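Side-chain contacts in hypothetical protein Atu1826 (Agrobacterium tumefaciens, PDB 2I3D), which is of unknown function but adopts an alpha/beta-hydrolase fold and probably hydrolyses a substrate that has yet to be identified: residues F72-F75 with Q76-G79; R84-F87 with R88-R92; L111-V114 with Q115-P119; P154-T158 with Y159-F163; D219-M222 with G223-D227. All blocks are in the same frame, centred on the assembly; numbering follows the deposited sequence.

Contact 1: residues F72-F75 with Q76-G79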
# COMPACT_ATOMS: atom_id res chain seq x y z
N PHE B 72 0.67 -4.83 -11.97
CA PHE B 72 0.66 -6.24 -12.32
C PHE B 72 -0.65 -6.62 -13.06
O PHE B 72 -0.62 -7.22 -14.15
CB PHE B 72 0.83 -7.06 -11.05
CG PHE B 72 0.82 -8.54 -11.26
CD1 PHE B 72 2.02 -9.25 -11.30
CD2 PHE B 72 -0.40 -9.24 -11.36
CE1 PHE B 72 2.02 -10.66 -11.44
CE2 PHE B 72 -0.42 -10.63 -11.51
CZ PHE B 72 0.80 -11.35 -11.55
N TYR B 73 -1.79 -6.26 -12.46
CA TYR B 73 -3.08 -6.62 -13.05
C TYR B 73 -3.30 -5.98 -14.44
O TYR B 73 -3.84 -6.64 -15.33
CB TYR B 73 -4.18 -6.20 -12.09
CG TYR B 73 -5.55 -6.70 -12.45
CD1 TYR B 73 -5.87 -8.06 -12.37
CD2 TYR B 73 -6.53 -5.81 -12.86
CE1 TYR B 73 -7.15 -8.52 -12.71
CE2 TYR B 73 -7.80 -6.26 -13.20
CZ TYR B 73 -8.09 -7.60 -13.13
OH TYR B 73 -9.38 -7.96 -13.47
N LEU B 74 -2.85 -4.74 -14.64
CA LEU B 74 -2.90 -4.09 -15.96
C LEU B 74 -2.21 -4.92 -17.04
O LEU B 74 -2.79 -5.19 -18.13
CB LEU B 74 -2.25 -2.71 -15.87
CG LEU B 74 -2.13 -1.99 -17.22
CD1 LEU B 74 -3.51 -1.94 -17.94
CD2 LEU B 74 -1.59 -0.55 -16.94
N PHE B 75 -0.96 -5.29 -16.79
CA PHE B 75 -0.24 -6.07 -17.79
C PHE B 75 -0.87 -7.44 -18.00
O PHE B 75 -0.96 -7.91 -19.14
CB PHE B 75 1.24 -6.15 -17.44
CG PHE B 75 1.98 -4.86 -17.70
CD1 PHE B 75 2.49 -4.57 -18.99
CD2 PHE B 75 2.13 -3.89 -16.68
CE1 PHE B 75 3.18 -3.35 -19.24
CE2 PHE B 75 2.82 -2.65 -16.91
CZ PHE B 75 3.33 -2.37 -18.20
N GLN B 76 -1.29 -8.05 -16.91
CA GLN B 76 -1.98 -9.35 -16.92
C GLN B 76 -3.15 -9.30 -17.90
O GLN B 76 -3.30 -10.11 -18.81
CB GLN B 76 -2.54 -9.68 -15.51
CG GLN B 76 -3.28 -11.04 -15.47
CD GLN B 76 -3.70 -11.49 -14.07
OE1 GLN B 76 -3.34 -10.90 -13.05
NE2 GLN B 76 -4.46 -12.58 -14.04
N LYS B 77 -4.01 -8.31 -17.66
CA LYS B 77 -5.22 -8.16 -18.47
C LYS B 77 -4.92 -7.89 -19.94
O LYS B 77 -5.79 -8.16 -20.77
CB LYS B 77 -6.10 -7.03 -17.96
CG LYS B 77 -6.76 -7.21 -16.62
CD LYS B 77 -7.65 -5.94 -16.35
CE LYS B 77 -6.77 -4.65 -16.28
NZ LYS B 77 -7.38 -3.37 -16.78
N ARG B 78 -3.75 -7.32 -20.26
CA ARG B 78 -3.39 -7.03 -21.65
C ARG B 78 -2.57 -8.17 -22.33
O ARG B 78 -1.95 -7.97 -23.40
CB ARG B 78 -2.68 -5.68 -21.78
CG ARG B 78 -3.57 -4.49 -21.44
CD ARG B 78 -4.89 -4.50 -22.19
NE ARG B 78 -5.61 -3.25 -21.95
CZ ARG B 78 -6.55 -3.04 -21.02
NH1 ARG B 78 -6.94 -4.03 -20.22
NH2 ARG B 78 -7.11 -1.83 -20.90
N GLY B 79 -2.58 -9.35 -21.71
CA GLY B 79 -1.97 -10.56 -22.30
C GLY B 79 -0.49 -10.77 -22.06
O GLY B 79 0.12 -11.65 -22.69
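Lys77 lays its aliphatic chain over one face of the Tyr73 ring, one turn back on helix 66-77. The contact is of the CH-pi kind, with Lys77 CG 3.8 Å from the centroid of the Tyr73 ring and displaced toward its rim. Farther along the chain, Lys77 CD comes to 3.2 Å from Tyr73 CE2. Tyr73 holds its own CG anti to the backbone N (chi1 -171°), which carries the ring toward Lys77. Lysine suits this place: its methylenes cover an aromatic surface while the ammonium stays beyond it. Leu74 CD1 lies over one face of the Arg78 guanidinium, an apolar methyl against a flat cation whose charge is met by salt bridges to Asp230 and Glu226.

Backbone hydrogen bonds continue the helix as far as Lys77, with Gln76 N to Phe72 O at 3.0 Å and Lys77 N to Tyr73 O at 2.9 Å. Beyond them Arg78 N makes weak bonds to the carbonyls of Leu74 and Phe75. A Schellman motif then ends the helix, with Gly79 N reaching Gln76 O at 3.1 Å; the positive phi of Gly79 (86°) is easily adopted without a side chain.

Within the beta-alpha-beta unit 49-53, 66-77, 81-85, Phe72 and Phe75 press on both strands. Leu74 and Arg78 pack against helix 218-233, where Phe75 also reaches Leu229.

Contact 2: residues R84-F87 with R88-R92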
# COMPACT_ATOMS: atom_id res chain seq x y z
N ARG B 84 5.47 -10.05 -10.49
CA ARG B 84 5.93 -9.13 -9.47
C ARG B 84 6.64 -9.97 -8.41
O ARG B 84 6.35 -11.15 -8.24
CB ARG B 84 4.80 -8.31 -8.83
CG ARG B 84 3.66 -9.17 -8.19
CD ARG B 84 2.49 -8.26 -7.77
NE ARG B 84 1.65 -8.87 -6.74
CZ ARG B 84 0.68 -9.75 -6.98
NH1 ARG B 84 0.41 -10.17 -8.22
NH2 ARG B 84 -0.03 -10.23 -5.96
N PHE B 85 7.58 -9.37 -7.71
CA PHE B 85 8.29 -10.13 -6.66
C PHE B 85 8.84 -9.21 -5.57
O PHE B 85 8.97 -8.01 -5.77
CB PHE B 85 9.45 -10.93 -7.29
CG PHE B 85 10.62 -10.08 -7.72
CD1 PHE B 85 11.71 -9.91 -6.86
CD2 PHE B 85 10.61 -9.42 -8.97
CE1 PHE B 85 12.79 -9.09 -7.23
CE2 PHE B 85 11.70 -8.59 -9.33
CZ PHE B 85 12.77 -8.44 -8.46
N ASN B 86 9.17 -9.81 -4.42
CA ASN B 86 9.73 -9.08 -3.31
C ASN B 86 11.23 -9.03 -3.44
O ASN B 86 11.87 -10.07 -3.64
CB ASN B 86 9.34 -9.74 -1.99
CG ASN B 86 7.97 -9.31 -1.51
OD1 ASN B 86 7.48 -8.21 -1.87
ND2 ASN B 86 7.35 -10.14 -0.67
N PHE B 87 11.79 -7.83 -3.32
CA PHE B 87 13.27 -7.70 -3.29
C PHE B 87 13.84 -8.48 -2.11
O PHE B 87 13.13 -8.74 -1.12
CB PHE B 87 13.73 -6.24 -3.20
CG PHE B 87 13.58 -5.48 -4.50
CD1 PHE B 87 14.19 -5.93 -5.70
CD2 PHE B 87 12.86 -4.27 -4.51
CE1 PHE B 87 14.02 -5.19 -6.90
CE2 PHE B 87 12.72 -3.50 -5.69
CZ PHE B 87 13.28 -3.97 -6.90
N ARG B 88 15.13 -8.83 -2.19
CA ARG B 88 15.84 -9.42 -1.01
C ARG B 88 15.47 -8.69 0.28
O ARG B 88 15.43 -7.43 0.31
CB ARG B 88 17.37 -9.35 -1.19
CG ARG B 88 17.94 -7.94 -1.31
CD ARG B 88 19.44 -7.97 -1.73
NE ARG B 88 19.64 -8.66 -3.00
CZ ARG B 88 20.82 -9.13 -3.41
NH1 ARG B 88 21.89 -8.92 -2.65
NH2 ARG B 88 20.92 -9.77 -4.58
N SER B 89 15.22 -9.50 1.32
CA SER B 89 14.89 -9.08 2.71
C SER B 89 13.41 -8.81 2.92
O SER B 89 12.97 -8.74 4.06
CB SER B 89 15.68 -7.87 3.18
OG SER B 89 15.03 -6.64 2.81
N ILE B 90 12.65 -8.62 1.83
CA ILE B 90 11.21 -8.29 1.92
C ILE B 90 10.34 -9.58 1.90
O ILE B 90 10.54 -10.48 1.07
CB ILE B 90 10.81 -7.36 0.72
CG1 ILE B 90 11.80 -6.16 0.55
CG2 ILE B 90 9.32 -6.96 0.78
CD1 ILE B 90 11.89 -5.21 1.72
N GLY B 91 9.38 -9.67 2.81
CA GLY B 91 8.52 -10.87 2.89
C GLY B 91 9.36 -12.12 3.16
O GLY B 91 10.18 -12.14 4.06
N ARG B 92 9.20 -13.12 2.31
CA ARG B 92 9.97 -14.35 2.43
C ARG B 92 11.26 -14.34 1.60
O ARG B 92 12.01 -15.33 1.55
CB ARG B 92 9.09 -15.53 2.03
CG ARG B 92 7.92 -15.78 2.97
CD ARG B 92 6.98 -16.74 2.24
NE ARG B 92 5.80 -17.23 2.97
CZ ARG B 92 5.61 -18.52 3.28
NH1 ARG B 92 6.54 -19.43 2.97
NH2 ARG B 92 4.50 -18.90 3.91
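Phe87 and Ile90 close a type II beta turn in the loop that follows strand 81-85 of the alpha/beta-hydrolase sheet. The turn is held by Ile90 N, which donates to Phe87 O at 3.0 Å with an angle of 156° at the hydrogen. Ser89 takes the third position of the turn, where a positive phi is needed, and its OG donates to Arg88 O at 2.7 Å, in the carbonyl plane on a lone pair. A short hydroxyl side chain is well fitted to turn back onto the preceding carbonyl in this way.

Ile90 divides its branches between two neighbours. CG1, beside its own backbone N (chi1 -49°), approaches Phe87, with 4.2 Å to Phe87 CB. CG2, anti to that N, serves Asn86 instead, and the two side chains meet at about a right angle. Asn86 also sets its CB 3.4 Å from Ile90 O. Its amide is fixed from outside the turn, OD1 by Met63 N and ND2 by Glu36, so an asparagine here can both pack on the isoleucine and bind two other parts of the chain.

Phe87 directs its ring toward His54 and Leu53. Arg88, with CG between the backbone N and the carbonyl carbon (chi1 62°) and a bend at chi3, carries its NH2 to Asp106 in a salt bridge. At the meeting of amide and branched side chain, Ile90 CG2 lies 3.5 Å from Asn86 OD1.

Contact 3: residues L111-V114 with Q115-P119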
# COMPACT_ATOMS: atom_id res chain seq x y z
N LEU B 111 13.87 -11.56 -14.16
CA LEU B 111 13.66 -11.54 -15.61
C LEU B 111 14.23 -12.79 -16.30
O LEU B 111 13.56 -13.40 -17.14
CB LEU B 111 14.23 -10.25 -16.24
CG LEU B 111 13.90 -10.10 -17.74
CD1 LEU B 111 12.40 -10.35 -18.16
CD2 LEU B 111 14.36 -8.71 -18.19
N ASP B 112 15.42 -13.21 -15.86
CA ASP B 112 16.03 -14.47 -16.40
C ASP B 112 15.11 -15.67 -16.14
O ASP B 112 14.91 -16.54 -17.02
CB ASP B 112 17.38 -14.74 -15.74
CG ASP B 112 18.48 -13.78 -16.18
OD1 ASP B 112 18.34 -13.03 -17.18
OD2 ASP B 112 19.52 -13.80 -15.51
N TRP B 113 14.59 -15.74 -14.92
CA TRP B 113 13.70 -16.84 -14.54
C TRP B 113 12.46 -16.92 -15.42
O TRP B 113 12.15 -18.00 -15.98
CB TRP B 113 13.34 -16.73 -13.08
CG TRP B 113 12.43 -17.78 -12.59
CD1 TRP B 113 12.78 -19.04 -12.17
CD2 TRP B 113 11.01 -17.68 -12.44
NE1 TRP B 113 11.66 -19.72 -11.76
CE2 TRP B 113 10.56 -18.92 -11.92
CE3 TRP B 113 10.08 -16.67 -12.68
CZ2 TRP B 113 9.21 -19.17 -11.64
CZ3 TRP B 113 8.73 -16.92 -12.41
CH2 TRP B 113 8.31 -18.16 -11.90
N VAL B 114 11.76 -15.79 -15.61
CA VAL B 114 10.55 -15.78 -16.46
C VAL B 114 10.94 -16.13 -17.89
O VAL B 114 10.27 -16.93 -18.55
CB VAL B 114 9.75 -14.42 -16.41
CG1 VAL B 114 8.41 -14.56 -17.19
CG2 VAL B 114 9.48 -14.01 -15.03
N GLN B 115 12.05 -15.57 -18.36
CA GLN B 115 12.51 -15.88 -19.70
C GLN B 115 12.92 -17.35 -19.90
O GLN B 115 12.77 -17.89 -20.99
CB GLN B 115 13.64 -14.94 -20.09
CG GLN B 115 13.16 -13.53 -20.44
CD GLN B 115 14.31 -12.58 -20.72
OE1 GLN B 115 15.48 -12.89 -20.47
NE2 GLN B 115 13.97 -11.41 -21.26
N SER B 116 13.44 -17.98 -18.85
CA SER B 116 13.75 -19.43 -18.92
C SER B 116 12.47 -20.25 -19.14
O SER B 116 12.49 -21.28 -19.82
CB SER B 116 14.57 -19.91 -17.69
OG SER B 116 13.79 -20.06 -16.49
N LEU B 117 11.34 -19.78 -18.57
CA LEU B 117 10.04 -20.46 -18.73
C LEU B 117 9.34 -20.07 -20.03
O LEU B 117 8.45 -20.80 -20.50
CB LEU B 117 9.12 -20.17 -17.54
CG LEU B 117 9.60 -20.51 -16.13
CD1 LEU B 117 8.42 -20.31 -15.14
CD2 LEU B 117 10.15 -21.91 -16.01
N HIS B 118 9.72 -18.92 -20.58
CA HIS B 118 9.13 -18.38 -21.81
C HIS B 118 10.21 -18.00 -22.80
O HIS B 118 10.39 -16.82 -23.10
CB HIS B 118 8.20 -17.18 -21.50
CG HIS B 118 7.02 -17.56 -20.66
ND1 HIS B 118 7.08 -17.63 -19.28
CD2 HIS B 118 5.79 -18.00 -21.00
CE1 HIS B 118 5.92 -18.06 -18.81
NE2 HIS B 118 5.12 -18.29 -19.84
N PRO B 119 10.97 -19.01 -23.29
CA PRO B 119 12.15 -18.77 -24.15
C PRO B 119 11.82 -18.12 -25.49
O PRO B 119 12.72 -17.60 -26.17
CB PRO B 119 12.73 -20.18 -24.36
CG PRO B 119 11.57 -21.14 -24.10
CD PRO B 119 10.75 -20.45 -23.03
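Leu111 and Gln115 meet on the tightly packed flank of this last stretch of helix 101-117, where Leu111 and Val114 are buried. Gln115 crosses Leu111 at a slant, its NE2 3.6 Å from Leu111 CD1. A long amide fits there because its stem packs on leucine while its end reaches polar partners, NE2 binding Glu145.

Toward solvent the packing is looser. Leu117, itself exposed, sets CD1 over the six-membered ring of Trp113 as a CH-pi contact, 4.0 Å from its centroid and 21° off the normal. The methyl is offset toward the rim, and Trp113 CZ2 is its closest ring atom at 3.8 Å. With CG anti to the backbone N (chi1 179°), the indole is placed where a leucine four residues on can cover part of its face. Ser116 OG folds back to Trp113 O at 2.7 Å, a carbonyl that also accepts from Leu117 N; serine suits a late helical turn because its short hydroxyl can reach a carbonyl of the preceding turn. The exposed Asp112 points away from the later residues and forms a salt bridge with Arg143.

Where the helix ends, Val114 O receives three weak bonds, from Leu117 N, His118 N and His118 ND1. The imidazole meets this oxygen in the ring plane, with ND1 of His118 3.3 Å from Val114 O.

The buried flank rests on the sheet: Leu111 and Val114 touch strand 49-53, Val114 and Trp113 also touch strand 81-85, and the indole stacks on Phe28 while meeting Tyr39 edge-to-face.

Contact 4: residues P154-T158 with Y159-F163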
# COMPACT_ATOMS: atom_id res chain seq x y z
N PRO B 154 9.32 8.47 -9.75
CA PRO B 154 10.78 8.30 -9.65
C PRO B 154 11.40 9.38 -8.73
O PRO B 154 10.77 10.45 -8.54
CB PRO B 154 11.23 8.49 -11.10
CG PRO B 154 10.28 9.52 -11.66
CD PRO B 154 8.91 9.09 -11.03
N GLN B 155 12.60 9.14 -8.14
CA GLN B 155 13.13 10.03 -7.11
C GLN B 155 14.52 10.45 -7.56
O GLN B 155 15.52 10.01 -6.99
CB GLN B 155 13.25 9.29 -5.77
CG GLN B 155 11.97 8.68 -5.24
CD GLN B 155 12.32 7.53 -4.31
OE1 GLN B 155 12.24 7.63 -3.06
NE2 GLN B 155 12.73 6.43 -4.91
N PRO B 156 14.61 11.28 -8.61
CA PRO B 156 15.97 11.61 -9.12
C PRO B 156 16.78 12.60 -8.23
O PRO B 156 17.96 12.87 -8.54
CB PRO B 156 15.69 12.29 -10.46
CG PRO B 156 14.22 12.86 -10.34
CD PRO B 156 13.51 11.88 -9.39
N ASN B 157 16.16 13.11 -7.17
CA ASN B 157 16.85 13.89 -6.16
C ASN B 157 17.50 12.98 -5.10
O ASN B 157 18.37 13.43 -4.38
CB ASN B 157 15.86 14.89 -5.48
CG ASN B 157 14.61 14.21 -4.86
OD1 ASN B 157 14.17 13.16 -5.30
ND2 ASN B 157 14.05 14.83 -3.77
N THR B 158 17.06 11.71 -5.02
CA THR B 158 17.54 10.76 -4.00
C THR B 158 18.43 9.67 -4.59
O THR B 158 19.38 9.19 -3.92
CB THR B 158 16.32 10.07 -3.33
OG1 THR B 158 15.43 11.06 -2.81
CG2 THR B 158 16.77 9.08 -2.23
N TYR B 159 18.09 9.24 -5.80
CA TYR B 159 18.83 8.18 -6.50
C TYR B 159 19.33 8.77 -7.81
O TYR B 159 18.67 9.65 -8.39
CB TYR B 159 17.95 6.95 -6.77
CG TYR B 159 17.49 6.33 -5.46
CD1 TYR B 159 18.41 5.71 -4.61
CD2 TYR B 159 16.16 6.35 -5.08
CE1 TYR B 159 18.02 5.13 -3.43
CE2 TYR B 159 15.75 5.78 -3.86
CZ TYR B 159 16.70 5.20 -3.05
OH TYR B 159 16.29 4.62 -1.87
N ASP B 160 20.47 8.27 -8.25
CA ASP B 160 21.17 8.77 -9.43
C ASP B 160 20.60 8.15 -10.72
O ASP B 160 20.79 6.97 -10.99
CB ASP B 160 22.66 8.44 -9.26
CG ASP B 160 23.51 8.87 -10.44
OD1 ASP B 160 23.04 9.74 -11.24
OD2 ASP B 160 24.65 8.34 -10.54
N PHE B 161 19.96 8.95 -11.56
CA PHE B 161 19.45 8.44 -12.86
C PHE B 161 20.36 8.75 -14.06
O PHE B 161 19.94 8.62 -15.21
CB PHE B 161 18.05 9.03 -13.13
CG PHE B 161 16.97 8.37 -12.33
CD1 PHE B 161 16.07 7.51 -12.92
CD2 PHE B 161 16.82 8.68 -10.97
CE1 PHE B 161 15.04 6.89 -12.17
CE2 PHE B 161 15.78 8.12 -10.17
CZ PHE B 161 14.88 7.21 -10.79
N SER B 162 21.58 9.22 -13.78
CA SER B 162 22.37 9.78 -14.84
C SER B 162 22.95 8.65 -15.72
O SER B 162 23.48 8.94 -16.80
CB SER B 162 23.44 10.74 -14.31
OG SER B 162 24.45 10.00 -13.80
N PHE B 163 22.80 7.38 -15.30
CA PHE B 163 23.13 6.20 -16.16
C PHE B 163 22.27 6.15 -17.45
O PHE B 163 22.59 5.42 -18.38
CB PHE B 163 22.97 4.89 -15.40
CG PHE B 163 21.54 4.63 -14.94
CD1 PHE B 163 20.62 4.04 -15.79
CD2 PHE B 163 21.12 5.03 -13.67
CE1 PHE B 163 19.28 3.85 -15.38
CE2 PHE B 163 19.78 4.86 -13.27
CZ PHE B 163 18.88 4.28 -14.13
O HOH W 1 13.38 5.20 -1.27
O HOH W 2 19.38 11.74 -10.72
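The chain turns back at Gln155, whose carbonyl O accepts both Thr158 N and Tyr159 N, the latter at 2.9 Å and nearly straight (165° at the hydrogen). Pro156 suits the turn, since a residue here needs no free N-H and its ring stiffens the bend.

The Tyr159 ring is held from two sides. Thr158 CG2 lies over one face as a CH-pi contact, 3.9 Å from the centroid of the Tyr159 ring. The threonine OG1 sits beside its backbone N (chi1 -55°), which puts CG2 anti to that N and over the ring. Gln155 runs alongside in the same direction and puts NE2 at the ring edge, 3.3 Å from Tyr159 CE2. A water joins their ends, giving a hydrogen to Gln155 OE1 and bonding to Tyr159 OH at 3.0 Å.

Phe161 packs on the two prolines, its CZ 3.9 Å from Pro154 CB and its CD2 3.8 Å from Pro156 CB. A second water links Pro156 O to Phe161 N. Beyond, Asp160 OD1 accepts Ser162 N in an Asx turn, and Ser162 OG as well.

Trp134 stacks on Tyr159, and Gln155 touches Ser130 and His212. Ser130 and His212 are placed as in the Ser-His-Asp triad of this fold and are probably its serine and histidine, so the loop after strand 146-152 is consistent with a wall of an alpha/beta-hydrolase active site.

Contact 5: residues D219-M222 with G223-D227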
# COMPACT_ATOMS: atom_id res chain seq x y z
N ASP B 219 -6.92 5.55 -8.62
CA ASP B 219 -7.75 5.30 -9.83
C ASP B 219 -7.29 6.19 -10.97
O ASP B 219 -7.20 5.73 -12.12
CB ASP B 219 -9.24 5.53 -9.55
CG ASP B 219 -9.81 4.45 -8.68
OD1 ASP B 219 -9.11 3.39 -8.50
OD2 ASP B 219 -10.94 4.65 -8.16
N GLU B 220 -6.95 7.44 -10.67
CA GLU B 220 -6.53 8.38 -11.69
C GLU B 220 -5.19 7.90 -12.29
O GLU B 220 -5.00 7.85 -13.53
CB GLU B 220 -6.40 9.80 -11.14
CG GLU B 220 -5.98 10.77 -12.23
CD GLU B 220 -6.07 12.26 -11.84
OE1 GLU B 220 -6.57 12.58 -10.73
OE2 GLU B 220 -5.69 13.10 -12.70
N LEU B 221 -4.27 7.57 -11.39
CA LEU B 221 -2.95 7.02 -11.81
C LEU B 221 -3.13 5.80 -12.72
O LEU B 221 -2.54 5.72 -13.80
CB LEU B 221 -2.15 6.61 -10.56
CG LEU B 221 -0.88 5.80 -10.82
CD1 LEU B 221 0.17 6.61 -11.60
CD2 LEU B 221 -0.33 5.25 -9.45
N MSE B 222 -3.95 4.84 -12.30
CA MSE B 222 -4.04 3.59 -13.03
C MSE B 222 -4.74 3.78 -14.39
O MSE B 222 -4.41 3.11 -15.36
CB MSE B 222 -4.74 2.52 -12.18
CG MSE B 222 -3.91 2.06 -10.97
SE MSE B 222 -2.00 1.69 -11.44
CE MSE B 222 -2.35 0.48 -12.77
N GLY B 223 -5.69 4.71 -14.46
CA GLY B 223 -6.30 5.10 -15.74
C GLY B 223 -5.29 5.63 -16.73
O GLY B 223 -5.34 5.32 -17.92
N GLU B 224 -4.37 6.45 -16.24
CA GLU B 224 -3.32 7.00 -17.10
C GLU B 224 -2.36 5.90 -17.55
O GLU B 224 -1.99 5.86 -18.72
CB GLU B 224 -2.55 8.10 -16.37
CG GLU B 224 -3.41 9.37 -16.07
CD GLU B 224 -3.62 10.29 -17.27
OE1 GLU B 224 -3.12 10.02 -18.39
OE2 GLU B 224 -4.27 11.33 -17.06
N CYS B 225 -1.98 5.01 -16.62
CA CYS B 225 -1.15 3.84 -17.00
C CYS B 225 -1.85 2.94 -18.06
O CYS B 225 -1.24 2.53 -19.03
CB CYS B 225 -0.79 3.02 -15.76
SG CYS B 225 0.31 3.96 -14.66
N GLU B 226 -3.14 2.66 -17.84
CA GLU B 226 -3.93 1.86 -18.79
C GLU B 226 -3.98 2.51 -20.19
O GLU B 226 -3.67 1.86 -21.19
CB GLU B 226 -5.33 1.63 -18.23
CG GLU B 226 -6.21 0.82 -19.09
CD GLU B 226 -7.62 0.68 -18.49
OE1 GLU B 226 -8.10 1.62 -17.77
OE2 GLU B 226 -8.25 -0.37 -18.75
N ASP B 227 -4.30 3.80 -20.23
CA ASP B 227 -4.38 4.54 -21.50
C ASP B 227 -3.04 4.52 -22.19
O ASP B 227 -2.98 4.32 -23.40
CB ASP B 227 -4.81 6.00 -21.27
CG ASP B 227 -6.23 6.14 -20.74
OD1 ASP B 227 -6.99 5.15 -20.74
OD2 ASP B 227 -6.58 7.25 -20.32
O HOH W 3 -6.86 11.92 -14.97
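Glu226 N donates to Met222 O at 2.8 Å, the shortest of four regular i to i+4 bonds that carry helix 218-233 through these residues. The others start from Gly223, Glu224 and Cys225 and end on Asp219, Glu220 and Leu221, the Cys225 bond being the straightest at 167°.

Side chains meet on two flanks. On the apolar one, Cys225 is small enough to fit between two larger neighbours. Its SG lies 4.1 Å from Leu221 CD1, while its CB is 4.2 Å from CE of Met222, which is present as selenomethionine. The Met222 chain bends at chi2 and again at chi3, folding the terminal methyl back toward Cys225. These are loose van der Waals contacts, and the buried leucine and cysteine find more partners on Ile67, Leu74, Leu172 and Leu207.

The polar flank holds Glu220 and Glu224. Glu220 is extended, but Glu224 CG stands beside its own backbone N (chi1 -67°), 3.4 Å from Glu220 O, and a bend at chi2 then turns the carboxylate. A water spans the two carboxylates, donating to Glu220 OE2 at 2.8 Å and only weakly to Glu224 OE2. Glu226, on a different side, forms a salt bridge with Arg78.

With Glu220 OE2 and Glu224 OE2 4.9 Å apart, the like charges would repel mildly. The shared water, together with weak long pairs to Lys217 and Arg205, probably tempers this and would be consistent with both acids staying ionised.

All five contacts are local and follow one another in series, so none nests in or crosses another. Contact 1 completes helix 66-77 at its C-terminal end; contact 2 closes the turn that follows strand 81-85, and the two touch where Phe72 CD2 meets Arg84 NH1 at 3.4 Å. Contact 3 ends helix 101-117 and contact 4 closes a bend in the loop after strand 146-152; both stand clear of the others. Contact 5, far along the chain on helix 218-233, returns to contact 1, where Leu74 packs on Cys225, thus joining the two helices. Contacts 3 and 4 lie on opposite sides of the chain's centre.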